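Local structure of chlorella virus DNA ligase-adenylate (Chlorella virus, 1FVI) at residues G62-I67 with Y95-V100. The protein probably seals nicks in duplex DNA as an ATP-dependent DNA ligase, using a divalent metal cation and a covalent enzyme-adenylate intermediate. The protein carries 1 engineered substitution. Sequence-based numbering, arbitrary orientation.
With AMP (adenosine monophosphate), chain C.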
ATOM      1  N   GLY A  62       4.089 -19.249   9.027  1.00 23.06           N
ATOM      2  CA  GLY A  62       4.555 -18.051   9.711  1.00 23.63           C
ATOM      3  C   GLY A  62       4.510 -16.771   8.880  1.00 27.82           C
ATOM      4  O   GLY A  62       4.935 -15.698   9.332  1.00 19.31           O
ATOM      5  N   SER A  63       3.991 -16.881   7.661  1.00 26.00           N
ATOM      6  CA  SER A  63       3.855 -15.726   6.783  1.00 28.80           C
ATOM      7  C   SER A  63       2.767 -14.762   7.248  1.00 24.96           C
ATOM      8  O   SER A  63       1.696 -15.187   7.698  1.00 20.77           O
ATOM      9  CB  SER A  63       3.535 -16.168   5.366  1.00 28.90           C
ATOM     10  OG  SER A  63       4.685 -16.708   4.773  1.00 32.11           O
ATOM     11  N   ASP A  64       3.056 -13.467   7.127  1.00 19.90           N
ATOM     12  CA  ASP A  64       2.113 -12.422   7.494  1.00 20.89           C
ATOM     13  C   ASP A  64       1.984 -11.433   6.321  1.00 24.58           C
ATOM     14  O   ASP A  64       2.980 -11.114   5.652  1.00 18.62           O
ATOM     15  CB  ASP A  64       2.565 -11.714   8.767  1.00 16.32           C
ATOM     16  CG  ASP A  64       1.464 -10.887   9.385  1.00 29.97           C
ATOM     17  OD1 ASP A  64       0.324 -10.894   8.847  1.00 19.55           O
ATOM     18  OD2 ASP A  64       1.746 -10.236  10.418  1.00 23.95           O
ATOM     19  N   GLY A  65       0.757 -10.976   6.062  1.00 23.78           N
ATOM     20  CA  GLY A  65       0.544 -10.071   4.943  1.00 19.09           C
ATOM     21  C   GLY A  65      -0.886  -9.642   4.677  1.00 16.66           C
ATOM     22  O   GLY A  65      -1.769  -9.768   5.531  1.00 20.91           O
ATOM     23  N   GLU A  66      -1.102  -9.107   3.480  1.00 21.49           N
ATOM     24  CA  GLU A  66      -2.410  -8.597   3.075  1.00 25.30           C
ATOM     25  C   GLU A  66      -2.884  -9.126   1.734  1.00 24.63           C
ATOM     26  O   GLU A  66      -2.162  -9.073   0.723  1.00 19.40           O
ATOM     27  CB  GLU A  66      -2.360  -7.057   2.959  1.00 34.08           C
ATOM     28  CG  GLU A  66      -2.152  -6.274   4.263  1.00 22.15           C
ATOM     29  CD  GLU A  66      -3.433  -5.996   4.999  1.00 25.51           C
ATOM     30  OE1 GLU A  66      -3.355  -5.698   6.195  1.00 25.59           O
ATOM     31  OE2 GLU A  66      -4.516  -6.038   4.395  1.00 28.37           O
ATOM     32  N   ILE A  67      -4.123  -9.593   1.720  1.00 24.78           N
ATOM     33  CA  ILE A  67      -4.715 -10.083   0.480  1.00 32.84           C
ATOM     34  C   ILE A  67      -5.463  -8.887  -0.118  1.00 34.35           C
ATOM     35  O   ILE A  67      -6.055  -8.085   0.611  1.00 22.07           O
ATOM     36  CB  ILE A  67      -5.740 -11.233   0.737  1.00 36.59           C
ATOM     37  CG1 ILE A  67      -5.097 -12.350   1.576  1.00 43.62           C
ATOM     38  CG2 ILE A  67      -6.295 -11.780  -0.599  1.00 24.82           C
ATOM     39  CD1 ILE A  67      -6.093 -13.391   2.092  1.00 26.95           C
ATOM     40  N   TYR A  95       0.346  -9.277  -0.486  1.00 20.58           N
ATOM     41  CA  TYR A  95       1.503  -8.483  -0.105  1.00 22.06           C
ATOM     42  C   TYR A  95       2.044  -9.139   1.166  1.00 24.03           C
ATOM     43  O   TYR A  95       1.409  -9.077   2.227  1.00 21.41           O
ATOM     44  CB  TYR A  95       1.084  -7.038   0.179  1.00 25.36           C
ATOM     45  CG  TYR A  95       0.608  -6.258  -1.037  1.00 31.34           C
ATOM     46  CD1 TYR A  95      -0.743  -6.229  -1.384  1.00 27.97           C
ATOM     47  CD2 TYR A  95       1.509  -5.517  -1.818  1.00 27.81           C
ATOM     48  CE1 TYR A  95      -1.196  -5.476  -2.477  1.00 33.31           C
ATOM     49  CE2 TYR A  95       1.068  -4.759  -2.910  1.00 25.64           C
ATOM     50  CZ  TYR A  95      -0.288  -4.746  -3.229  1.00 38.74           C
ATOM     51  OH  TYR A  95      -0.747  -3.992  -4.286  1.00 50.19           O
ATOM     52  N   TRP A  96       3.188  -9.803   1.026  1.00 20.43           N
ATOM     53  CA  TRP A  96       3.831 -10.531   2.119  1.00 17.84           C
ATOM     54  C   TRP A  96       4.799  -9.618   2.823  1.00 14.23           C
ATOM     55  O   TRP A  96       5.874  -9.340   2.304  1.00 19.98           O
ATOM     56  CB  TRP A  96       4.560 -11.733   1.517  1.00 25.25           C
ATOM     57  CG  TRP A  96       5.179 -12.724   2.483  1.00 25.61           C
ATOM     58  CD1 TRP A  96       4.963 -12.821   3.824  1.00 21.17           C
ATOM     59  CD2 TRP A  96       6.160 -13.727   2.156  1.00 25.75           C
ATOM     60  NE1 TRP A  96       5.758 -13.812   4.356  1.00 26.77           N
ATOM     61  CE2 TRP A  96       6.503 -14.382   3.358  1.00 28.36           C
ATOM     62  CE3 TRP A  96       6.787 -14.127   0.962  1.00 25.54           C
ATOM     63  CZ2 TRP A  96       7.452 -15.414   3.411  1.00 23.29           C
ATOM     64  CZ3 TRP A  96       7.731 -15.158   1.013  1.00 28.16           C
ATOM     65  CH2 TRP A  96       8.051 -15.786   2.237  1.00 21.03           C
ATOM     66  N   PHE A  97       4.423  -9.142   4.005  1.00 22.03           N
ATOM     67  CA  PHE A  97       5.285  -8.219   4.732  1.00 18.10           C
ATOM     68  C   PHE A  97       6.048  -8.728   5.957  1.00 25.95           C
ATOM     69  O   PHE A  97       6.914  -8.014   6.479  1.00 24.41           O
ATOM     70  CB  PHE A  97       4.542  -6.909   5.043  1.00 16.37           C
ATOM     71  CG  PHE A  97       3.248  -7.086   5.791  1.00 21.06           C
ATOM     72  CD1 PHE A  97       3.233  -7.630   7.091  1.00 23.68           C
ATOM     73  CD2 PHE A  97       2.058  -6.607   5.250  1.00 15.13           C
ATOM     74  CE1 PHE A  97       2.055  -7.681   7.842  1.00 16.98           C
ATOM     75  CE2 PHE A  97       0.864  -6.648   5.989  1.00 19.29           C
ATOM     76  CZ  PHE A  97       0.857  -7.184   7.290  1.00 20.13           C
ATOM     77  N   ASP A  98       5.727  -9.938   6.424  1.00 22.04           N
ATOM     78  CA  ASP A  98       6.425 -10.505   7.570  1.00 21.18           C
ATOM     79  C   ASP A  98       6.494 -12.024   7.501  1.00 19.89           C
ATOM     80  O   ASP A  98       5.719 -12.660   6.793  1.00 16.08           O
ATOM     81  CB  ASP A  98       5.815 -10.037   8.899  1.00 13.71           C
ATOM     82  CG  ASP A  98       6.861  -9.858   9.994  1.00 19.02           C
ATOM     83  OD1 ASP A  98       8.025 -10.282   9.814  1.00 22.73           O
ATOM     84  OD2 ASP A  98       6.514  -9.288  11.051  1.00 25.28           O
ATOM     85  N   TYR A  99       7.426 -12.581   8.266  1.00 26.66           N
ATOM     86  CA  TYR A  99       7.696 -14.016   8.303  1.00 25.43           C
ATOM     87  C   TYR A  99       8.293 -14.373   9.653  1.00 21.43           C
ATOM     88  O   TYR A  99       9.455 -14.039   9.914  1.00 25.03           O
ATOM     89  CB  TYR A  99       8.746 -14.338   7.229  1.00 24.35           C
ATOM     90  CG  TYR A  99       9.071 -15.804   7.048  1.00 26.26           C
ATOM     91  CD1 TYR A  99       8.151 -16.797   7.403  1.00 20.37           C
ATOM     92  CD2 TYR A  99      10.263 -16.195   6.434  1.00 29.18           C
ATOM     93  CE1 TYR A  99       8.404 -18.138   7.142  1.00 27.88           C
ATOM     94  CE2 TYR A  99      10.526 -17.533   6.164  1.00 28.40           C
ATOM     95  CZ  TYR A  99       9.587 -18.497   6.518  1.00 35.52           C
ATOM     96  OH  TYR A  99       9.814 -19.819   6.219  1.00 40.21           O
ATOM     97  N   VAL A 100       7.536 -15.066  10.499  1.00 25.94           N
ATOM     98  CA  VAL A 100       8.099 -15.430  11.790  1.00 35.02           C
ATOM     99  C   VAL A 100       9.064 -16.610  11.765  1.00 50.14           C
ATOM    100  O   VAL A 100      10.096 -16.525  12.409  1.00 61.83           O
ATOM    101  CB  VAL A 100       7.042 -15.541  12.917  1.00 38.11           C
ATOM    102  CG1 VAL A 100       7.654 -16.171  14.202  1.00 28.65           C
ATOM    103  CG2 VAL A 100       6.556 -14.150  13.268  1.00 28.43           C
TER
HETATM  104  P   AMP C 501      -5.422   1.776   8.731  1.00 23.67           P
HETATM  105  O1P AMP C 501      -5.776   2.545   9.922  1.00 21.05           O
HETATM  106  O3P AMP C 501      -6.862   1.261   8.316  1.00 17.52           O
HETATM  107  O5' AMP C 501      -4.731   0.498   9.124  1.00 18.40           O
HETATM  108  C5' AMP C 501      -4.418  -0.545   8.077  1.00 19.72           C
HETATM  109  C4' AMP C 501      -4.406  -1.953   8.631  1.00 24.34           C
HETATM  110  O4' AMP C 501      -3.706  -2.751   7.672  1.00 22.47           O
HETATM  111  C3' AMP C 501      -3.642  -2.094   9.968  1.00 20.20           C
HETATM  112  O3' AMP C 501      -4.236  -3.006  10.891  1.00 17.16           O
HETATM  113  C2' AMP C 501      -2.315  -2.652   9.584  1.00 21.56           C
HETATM  114  O2' AMP C 501      -1.810  -3.481  10.625  1.00 17.19           O
HETATM  115  C1' AMP C 501      -2.568  -3.355   8.238  1.00 18.64           C
HETATM  116  N9  AMP C 501      -1.451  -3.160   7.334  1.00 22.22           N
HETATM  117  C8  AMP C 501      -1.574  -2.716   6.036  1.00 12.72           C
HETATM  118  N7  AMP C 501      -0.404  -2.633   5.469  1.00 14.29           N
HETATM  119  C5  AMP C 501       0.543  -3.032   6.402  1.00 16.16           C
HETATM  120  C6  AMP C 501       1.941  -3.150   6.371  1.00 12.79           C
HETATM  121  N6  AMP C 501       2.676  -2.847   5.275  1.00 17.77           N
HETATM  122  N1  AMP C 501       2.528  -3.582   7.501  1.00 19.40           N
HETATM  123  C2  AMP C 501       1.807  -3.871   8.561  1.00 11.23           C
HETATM  124  N3  AMP C 501       0.484  -3.807   8.733  1.00 15.01           N
HETATM  125  C4  AMP C 501      -0.143  -3.371   7.602  1.00 17.68           C
HETATM  126  O   HOH W   1       3.681  -8.437  10.880  1.00 24.10           O
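Strands 63-67 and 95-99 run antiparallel, 157° between their directions, in the middle of a five-stranded mixed sheet of the adenylation domain, and a classic beta bulge interrupts their ladder. Phe97 and Asp98 both sit opposite Asp64, whose carbonyl O is gripped twice: by Phe97 N at 2.9 Å, in the carbonyl plane though the hydrogen bond is bent (132° at the hydrogen), and by Asp98 N from above that plane. Beyond the bulge Glu66 and Tyr95 exchange two backbone N-H...O hydrogen bonds, each donor in the plane of the carbonyl it meets. At the bulge Phe97 CG takes the crowded position between backbone N and carbonyl carbon (chi1 55°), and the ring lies over Gly65 as a wall of the AMP pocket. Gly65 CA makes a CH-pi contact with one face; the adenine lies against the opposite face, AMP C6 being 3.6 Å from Phe97 CD2. Glu66 sets CG at the ring's edge, and a bend at chi2 carries the carboxylate to the ribose, Glu66 OE1 touching AMP C1' at 3.2 Å. Arg31 and Tyr171 hold the Asp64 carboxylate, while Arg165 and Arg111 pair with Asp98. One water bridges the acids, donating to Asp64 OD2 at 2.7 Å and Asp98 OD2 at 3.0 Å.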